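Local coordinates for BH2358 protein (Bacillus halodurans C-125, PDB 2RBD) that is of unknown function, though it is a putative spore coat protein built as a helical bundle of the ferritin clan, at residues 18-21 against 22-26. Sequence-based numbering, arbitrary orientation. Where two conformers were deposited one is given.
Sequences EVFS and TWTYL
Thr22 and Glu18 open a worked example of how threonines fasten their hydroxyls to the backbone of an alpha-helix, here helix 16-42 of a four-helix bundle. The carbonyl of Glu18 takes two bonds from one residue: Thr22 N gives the usual i to i-4 bond, and in the conformer given Thr22 OG1 adds a second to Glu18 O at 2.8 Å, less certain than the first because the side chain was modelled in two positions. Trp23 N reaches Val19 O almost in line with the C=O bond (160°), while the indole packs on Pro78 of its own chain and on Pro160 of a second subunit. Thr24 repeats the double grip on Phe20 O, OG1 lying anti to its own carbonyl carbon (chi1 -66°); its N and OG1 approach from opposite faces of the carbonyl plane, both at 2.8 Å from Phe20 O. Chi1 of -179° swings the Phe20 ring along the helix until Thr24 OG1 stands over its centre, 3.4 Å above the ring plane. A leucine in place of Phe20 takes away the flat ring, and the Thr24 hydroxyl would probably be left without the aromatic face it stands over and His15 of a third subunit without its ring partner. The phenol of Tyr25 runs into the bundle, where OH hydrogen-bonds Glu62 OE1; at the backbone, Tyr25 N closes the turn on Ser21 O at 2.9 Å.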
loop_
_atom_site.group_PDB
_atom_site.type_symbol
_atom_site.label_atom_id
_atom_site.label_comp_id
_atom_site.label_asym_id
_atom_site.label_seq_id
_atom_site.Cartn_x
_atom_site.Cartn_y
_atom_site.Cartn_z
ATOM N N GLU A 18 -15.421 3.287 5.357
ATOM C CA GLU A 18 -16.168 2.286 4.656
ATOM C C GLU A 18 -16.932 2.869 3.470
ATOM O O GLU A 18 -16.948 2.284 2.382
ATOM C CB GLU A 18 -17.131 1.582 5.617
ATOM C CG GLU A 18 -16.414 0.616 6.591
ATOM C CD GLU A 18 -17.260 0.166 7.796
ATOM O OE1 GLU A 18 -18.303 0.788 8.138
ATOM O OE2 GLU A 18 -16.928 -0.871 8.381
ATOM N N VAL A 19 -17.577 4.013 3.683
ATOM C CA VAL A 19 -18.293 4.663 2.600
ATOM C C VAL A 19 -17.337 5.082 1.480
ATOM O O VAL A 19 -17.536 4.725 0.305
ATOM C CB VAL A 19 -19.138 5.865 3.105
ATOM C CG1 VAL A 19 -19.745 6.651 1.909
ATOM C CG2 VAL A 19 -20.283 5.352 4.042
ATOM N N PHE A 20 -16.282 5.797 1.833
ATOM C CA PHE A 20 -15.384 6.278 0.801
ATOM C C PHE A 20 -14.703 5.135 0.051
ATOM O O PHE A 20 -14.597 5.162 -1.184
ATOM C CB PHE A 20 -14.333 7.235 1.371
ATOM C CG PHE A 20 -13.399 7.771 0.351
ATOM C CD1 PHE A 20 -13.795 8.776 -0.488
ATOM C CD2 PHE A 20 -12.143 7.238 0.197
ATOM C CE1 PHE A 20 -12.966 9.279 -1.471
ATOM C CE2 PHE A 20 -11.301 7.750 -0.780
ATOM C CZ PHE A 20 -11.716 8.744 -1.600
ATOM N N SER A 21 -14.274 4.134 0.789
ATOM C CA SER A 21 -13.547 3.028 0.170
ATOM C C SER A 21 -14.427 2.201 -0.775
ATOM O O SER A 21 -13.987 1.808 -1.857
ATOM C CB SER A 21 -12.910 2.134 1.226
ATOM O OG SER A 21 -11.864 2.841 1.848
ATOM N N THR A 22 -15.646 1.889 -0.351
ATOM C CA THR A 22 -16.539 1.117 -1.177
ATOM C C THR A 22 -16.994 1.931 -2.390
ATOM O O THR A 22 -17.058 1.408 -3.499
ATOM C CB THR A 22 -17.743 0.557 -0.401
ATOM O OG1 THR A 22 -18.514 1.616 0.165
ATOM C CG2 THR A 22 -17.273 -0.418 0.682
ATOM N N TRP A 23 -17.314 3.201 -2.182
ATOM C CA TRP A 23 -17.644 4.088 -3.308
ATOM C C TRP A 23 -16.500 4.160 -4.312
ATOM O O TRP A 23 -16.707 4.063 -5.541
ATOM C CB TRP A 23 -17.961 5.485 -2.772
ATOM C CG TRP A 23 -18.410 6.469 -3.788
ATOM C CD1 TRP A 23 -19.701 6.767 -4.107
ATOM C CD2 TRP A 23 -17.598 7.338 -4.575
ATOM N NE1 TRP A 23 -19.745 7.736 -5.057
ATOM C CE2 TRP A 23 -18.475 8.105 -5.384
ATOM C CE3 TRP A 23 -16.219 7.543 -4.689
ATOM C CZ2 TRP A 23 -18.024 9.060 -6.272
ATOM C CZ3 TRP A 23 -15.774 8.465 -5.590
ATOM C CH2 TRP A 23 -16.674 9.211 -6.380
ATOM N N THR A 24 -15.278 4.319 -3.816
ATOM C CA THR A 24 -14.130 4.382 -4.673
ATOM C C THR A 24 -13.879 3.050 -5.435
ATOM O O THR A 24 -13.546 3.040 -6.626
ATOM C CB THR A 24 -12.909 4.812 -3.855
ATOM O OG1 THR A 24 -13.088 6.153 -3.388
ATOM C CG2 THR A 24 -11.650 4.782 -4.706
ATOM N N TYR A 25 -14.032 1.930 -4.753
ATOM C CA TYR A 25 -13.879 0.622 -5.367
ATOM C C TYR A 25 -14.879 0.414 -6.511
ATOM O O TYR A 25 -14.589 -0.092 -7.592
ATOM C CB TYR A 25 -14.001 -0.460 -4.275
ATOM C CG TYR A 25 -13.627 -1.859 -4.710
ATOM C CD1 TYR A 25 -14.544 -2.671 -5.357
ATOM C CD2 TYR A 25 -12.340 -2.383 -4.471
ATOM C CE1 TYR A 25 -14.217 -3.957 -5.702
ATOM C CE2 TYR A 25 -12.021 -3.663 -4.845
ATOM C CZ TYR A 25 -12.943 -4.444 -5.484
ATOM O OH TYR A 25 -12.680 -5.758 -5.848
ATOM N N LEU A 26 -16.125 0.756 -6.252
ATOM C CA LEU A 26 -17.173 0.696 -7.274
ATOM C C LEU A 26 -16.837 1.608 -8.471
ATOM O O LEU A 26 -16.972 1.209 -9.609
ATOM C CB LEU A 26 -18.504 1.105 -6.625
ATOM C CG LEU A 26 -19.719 1.227 -7.542
ATOM C CD1 LEU A 26 -19.961 -0.055 -8.371
ATOM C CD2 LEU A 26 -20.979 1.625 -6.724
#